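Local atomic coordinates of odorant binding protein ASP5 (Apis mellifera, PDB entry 3R72), a protein that probably carries odorant molecules in the honeybee antenna, enclosing small hydrophobic ligands within a helical fold of the PBP/GOBP family. Residues Val108-His111 with Tyr112-Pro116; Thr97-Asp100 with Cys101-Thr104. One frame throughout, in Å; residues are numbered along the deposited sequence.

Interaction 1 of 2, residues Val108-His111 with Tyr112-Pro116; sequences VQCH and YKQNP. With NBB (N-butyl-benzenesulfonamide), chain B.
Tyr112 N donates to Val108 O at 3.0 Å, and Lys113 N donates to Gln109 O at 2.9 Å. Gln114 N completes the regular series by bonding to Cys110 O. The bonding weakens over the last residues. His111 O receives weak bonds from Gln114 N and Asn115 N, the second 3.5 Å long. Asn115 is the first residue to leave helical backbone angles. Water 1 bridges this end, donating to His111 O and Asn115 O. Asn115 OD1 accepts from Lys118 N.

Side chains also lean on the carbonyls one turn back. Lys113 CG lies 3.3 Å from Gln109 O. Gln114 CG lies 3.2 Å from Cys110 O, and the bend at chi2 (-37°) keeps Gln114 CD 3.5 Å from the same oxygen.

The C1-C2 side of the phenyl ring of N-butyl-benzenesulfonamide sits over one face of the His111 imidazole, with ligand C2 3.7 Å above the plane and C1 3.6 Å from His111 CG. The two rings are tilted and not stacked flat. Ile87 and Val88 of helix 81-91 also touch His111. With CG anti to the backbone N (chi1 180°), the Tyr112 ring is placed so that Pro116 CA lies over one face, toward the rim. Phe38 and Phe119 meet Tyr112 edge-to-face.

Cys110 is disulfide-bonded to Cys91. This helix C-terminus, with one face lining a hydrophobic ligand pocket, belongs to a mainly helical, disulfide-braced insect odorant-binding fold.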
loop_
_atom_site.group_PDB
_atom_site.type_symbol
_atom_site.label_atom_id
_atom_site.label_comp_id
_atom_site.label_asym_id
_atom_site.label_seq_id
_atom_site.Cartn_x
_atom_site.Cartn_y
_atom_site.Cartn_z
ATOM N N VAL A 108 -0.287 -3.470 4.959
ATOM C CA VAL A 108 -0.587 -2.046 4.923
ATOM C C VAL A 108 -0.716 -1.484 6.350
ATOM O O VAL A 108 -0.192 -0.421 6.647
ATOM C CB VAL A 108 -1.860 -1.785 4.066
ATOM C CG1 VAL A 108 -2.307 -0.334 4.193
ATOM C CG2 VAL A 108 -1.581 -2.155 2.615
ATOM N N GLN A 109 -1.400 -2.203 7.229
ATOM C CA GLN A 109 -1.523 -1.797 8.632
ATOM C C GLN A 109 -0.163 -1.759 9.325
ATOM O O GLN A 109 0.081 -0.875 10.145
ATOM C CB GLN A 109 -2.450 -2.734 9.390
ATOM C CG GLN A 109 -3.902 -2.530 9.060
ATOM C CD GLN A 109 -4.759 -3.632 9.616
ATOM O OE1 GLN A 109 -4.916 -4.691 8.994
ATOM N NE2 GLN A 109 -5.304 -3.406 10.790
ATOM N N CYS A 110 0.731 -2.689 9.012
ATOM C CA CYS A 110 2.075 -2.653 9.582
ATOM C C CYS A 110 2.794 -1.377 9.170
ATOM O O CYS A 110 3.424 -0.713 9.985
ATOM C CB CYS A 110 2.879 -3.877 9.156
ATOM S SG CYS A 110 4.565 -3.900 9.834
ATOM N N HIS A 111 2.680 -1.006 7.904
ATOM C CA HIS A 111 3.280 0.237 7.436
ATOM C C HIS A 111 2.706 1.448 8.179
ATOM O O HIS A 111 3.450 2.334 8.611
ATOM C CB HIS A 111 3.047 0.375 5.938
ATOM C CG HIS A 111 4.217 -0.046 5.110
ATOM N ND1 HIS A 111 4.620 -1.348 4.893
ATOM C CD2 HIS A 111 5.066 0.726 4.404
ATOM C CE1 HIS A 111 5.683 -1.348 4.099
ATOM N NE2 HIS A 111 5.972 -0.099 3.792
ATOM N N TYR A 112 1.386 1.503 8.311
ATOM C CA TYR A 112 0.739 2.577 9.048
ATOM C C TYR A 112 1.299 2.682 10.466
ATOM O O TYR A 112 1.671 3.770 10.921
ATOM C CB TYR A 112 -0.782 2.354 9.089
ATOM C CG TYR A 112 -1.503 3.448 9.852
ATOM C CD1 TYR A 112 -1.928 4.613 9.218
ATOM C CD2 TYR A 112 -1.714 3.346 11.217
ATOM C CE1 TYR A 112 -2.555 5.626 9.923
ATOM C CE2 TYR A 112 -2.327 4.354 11.919
ATOM C CZ TYR A 112 -2.749 5.484 11.267
ATOM O OH TYR A 112 -3.371 6.503 11.952
ATOM N N LYS A 113 1.359 1.555 11.158
ATOM C CA LYS A 113 1.774 1.541 12.548
ATOM C C LYS A 113 3.193 2.074 12.730
ATOM O O LYS A 113 3.494 2.706 13.742
ATOM C CB LYS A 113 1.641 0.139 13.123
ATOM C CG LYS A 113 0.202 -0.215 13.421
ATOM C CD LYS A 113 0.107 -1.493 14.230
ATOM C CE LYS A 113 -1.294 -2.105 14.192
ATOM N NZ LYS A 113 -1.304 -3.463 14.802
ATOM N N GLN A 114 4.080 1.829 11.765
ATOM C CA GLN A 114 5.447 2.333 11.899
ATOM C C GLN A 114 5.551 3.858 11.793
ATOM O O GLN A 114 6.485 4.447 12.335
ATOM C CB GLN A 114 6.395 1.711 10.879
ATOM C CG GLN A 114 6.411 0.175 10.789
ATOM C CD GLN A 114 6.257 -0.566 12.103
ATOM O OE1 GLN A 114 5.331 -1.377 12.282
ATOM N NE2 GLN A 114 7.161 -0.321 13.013
ATOM N N ASN A 115 4.618 4.495 11.085
ATOM C CA ASN A 115 4.644 5.945 10.964
ATOM C C ASN A 115 3.278 6.459 10.502
ATOM O O ASN A 115 3.052 6.704 9.320
ATOM C CB ASN A 115 5.773 6.371 10.006
ATOM C CG ASN A 115 6.112 7.828 10.109
ATOM O OD1 ASN A 115 5.243 8.675 10.220
ATOM N ND2 ASN A 115 7.401 8.130 10.045
ATOM N N PRO A 116 2.346 6.622 11.448
ATOM C CA PRO A 116 1.003 7.048 11.049
ATOM C C PRO A 116 0.986 8.397 10.340
ATOM O O PRO A 116 0.232 8.567 9.381
ATOM C CB PRO A 116 0.250 7.103 12.374
ATOM C CG PRO A 116 0.922 6.054 13.200
ATOM C CD PRO A 116 2.384 6.167 12.845
HETATM O O1S NBB B . 2.695 -1.758 -2.160
HETATM S S NBB B . 2.533 -0.360 -1.994
HETATM O O2S NBB B . 1.440 0.230 -2.718
HETATM N N10 NBB B . 3.898 0.321 -2.477
HETATM C C11 NBB B . 5.165 -0.086 -1.909
HETATM C C12 NBB B . 6.124 1.080 -1.767
HETATM C C13 NBB B . 5.712 2.093 -0.699
HETATM C C14 NBB B . 5.896 1.520 0.690
HETATM C C4 NBB B . 2.354 -0.033 -0.398
HETATM C C5 NBB B . 2.135 1.289 -0.004
HETATM C C6 NBB B . 1.983 1.622 1.350
HETATM C C1 NBB B . 2.042 0.650 2.336
HETATM C C2 NBB B . 2.237 -0.661 1.968
HETATM C C3 NBB B . 2.394 -1.004 0.627
HETATM O O HOH W 1 3.724 4.823 7.348
#

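Interaction 2 of 2, residues Thr97-Asp100 with Cys101-Thr104; sequences TGDD and CQKT
Asp99 and Gln102 form a capping box at the start of helix 100-114. Asp99 is the N-cap. Its OD2 accepts from Gln102 N at 2.9 Å, nearly head-on to the C-O bond. Asp99 CG sits between its own backbone N and carbonyl carbon (chi1 71°), which turns OD2 back to the first turn. OD1 of the same carboxylate accepts from His42 NE2.

The Gln102 side chain returns the bond. Its CB lies 3.5 Å from Asp99 OD2, and its CG passes closer to that oxygen, at 3.3 Å. CD is still beside OD2, with the amide and carboxylate planes 44° apart. At the tip, OE1 accepts from Asp99 N at 2.8 Å, in the carbonyl plane and on a lone pair. OE1 also lies 3.2 Å from Gly98 CA, where a side chain would clash. With OE1 gone, as in an alanine here, Asp99 N would probably lose its partner and the loop before the helix would be less firmly held.

Backbone bonds from Lys103 N to Asp99 O and from Thr104 N to Asp100 O begin the helix. Lys103 extends back along the loop to water 2. That water accepts from Lys103 NZ at 3.0 Å and donates to Gly98 O and Asp100 OD1.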
loop_
_atom_site.group_PDB
_atom_site.type_symbol
_atom_site.label_atom_id
_atom_site.label_comp_id
_atom_site.label_asym_id
_atom_site.label_seq_id
_atom_site.Cartn_x
_atom_site.Cartn_y
_atom_site.Cartn_z
ATOM N N THR A 97 -1.158 -13.743 7.457
ATOM C CA THR A 97 -2.004 -14.924 7.467
ATOM C C THR A 97 -3.321 -14.634 6.800
ATOM O O THR A 97 -3.720 -13.486 6.603
ATOM C CB THR A 97 -2.290 -15.381 8.902
ATOM O OG1 THR A 97 -2.956 -14.325 9.597
ATOM C CG2 THR A 97 -1.007 -15.751 9.627
ATOM N N GLY A 98 -4.016 -15.703 6.456
ATOM C CA GLY A 98 -5.315 -15.584 5.829
ATOM C C GLY A 98 -5.235 -15.557 4.322
ATOM O O GLY A 98 -4.239 -15.980 3.732
ATOM N N ASP A 99 -6.309 -15.103 3.691
ATOM C CA ASP A 99 -6.343 -15.012 2.243
ATOM C C ASP A 99 -5.508 -13.824 1.750
ATOM O O ASP A 99 -4.959 -13.064 2.558
ATOM C CB ASP A 99 -7.782 -15.040 1.684
ATOM C CG ASP A 99 -8.595 -13.789 1.954
ATOM O OD1 ASP A 99 -9.824 -13.850 1.739
ATOM O OD2 ASP A 99 -8.051 -12.751 2.327
ATOM N N ASP A 100 -5.354 -13.681 0.434
ATOM C CA ASP A 100 -4.487 -12.619 -0.084
ATOM C C ASP A 100 -4.939 -11.239 0.363
ATOM O O ASP A 100 -4.104 -10.373 0.652
ATOM C CB ASP A 100 -4.417 -12.641 -1.605
ATOM C CG ASP A 100 -3.700 -13.862 -2.152
ATOM O OD1 ASP A 100 -3.079 -14.610 -1.375
ATOM O OD2 ASP A 100 -3.765 -14.048 -3.378
ATOM N N CYS A 101 -6.251 -11.036 0.416
ATOM C CA CYS A 101 -6.819 -9.758 0.836
ATOM C C CYS A 101 -6.439 -9.450 2.282
ATOM O O CYS A 101 -6.067 -8.327 2.619
ATOM C CB CYS A 101 -8.345 -9.754 0.654
ATOM S SG CYS A 101 -8.899 -10.031 -1.051
ATOM N N GLN A 102 -6.575 -10.441 3.145
ATOM C CA GLN A 102 -6.213 -10.288 4.540
ATOM C C GLN A 102 -4.716 -10.028 4.701
ATOM O O GLN A 102 -4.320 -9.174 5.485
ATOM C CB GLN A 102 -6.664 -11.530 5.317
ATOM C CG GLN A 102 -8.176 -11.631 5.380
ATOM C CD GLN A 102 -8.704 -12.974 5.846
ATOM O OE1 GLN A 102 -8.138 -14.021 5.577
ATOM N NE2 GLN A 102 -9.847 -12.942 6.500
ATOM N N LYS A 103 -3.886 -10.728 3.929
ATOM C CA LYS A 103 -2.444 -10.550 4.022
ATOM C C LYS A 103 -2.013 -9.144 3.627
ATOM O O LYS A 103 -1.257 -8.497 4.353
ATOM C CB LYS A 103 -1.721 -11.565 3.159
ATOM C CG LYS A 103 -1.788 -12.995 3.675
ATOM C CD LYS A 103 -0.827 -13.900 2.903
ATOM C CE LYS A 103 -0.932 -15.338 3.347
ATOM N NZ LYS A 103 -0.410 -16.294 2.330
ATOM N N THR A 104 -2.450 -8.669 2.467
ATOM C CA THR A 104 -2.034 -7.336 2.055
ATOM C C THR A 104 -2.562 -6.275 3.011
ATOM O O THR A 104 -1.857 -5.316 3.317
ATOM C CB THR A 104 -2.399 -7.000 0.593
ATOM O OG1 THR A 104 -3.816 -7.033 0.406
ATOM C CG2 THR A 104 -1.747 -7.959 -0.354
HETATM O O HOH W 2 -3.164 -16.265 1.187
#

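How the interactions relate
Interactions 1 and 2 sit at the two ends of helix 100-114, with centres about 16 Å apart. Interaction 2 starts the helix and interaction 1 finishes it. No contact joins them beyond the shared helix. A disulfide ties each end to a different helix: Cys101 to Cys46 of helix 42-54, and Cys110 to Cys91 of helix 81-91. Their relation to the ligand differs. His111 of interaction 1 lines a pocket for N-butyl-benzenesulfonamide together with Tyr107 and Phe121, and the side chain of His111 is about 8 Å from a second bound molecule. Interaction 2 is a surface contact, and the side chain of Thr104 stays about 8 Å from a bound ligand.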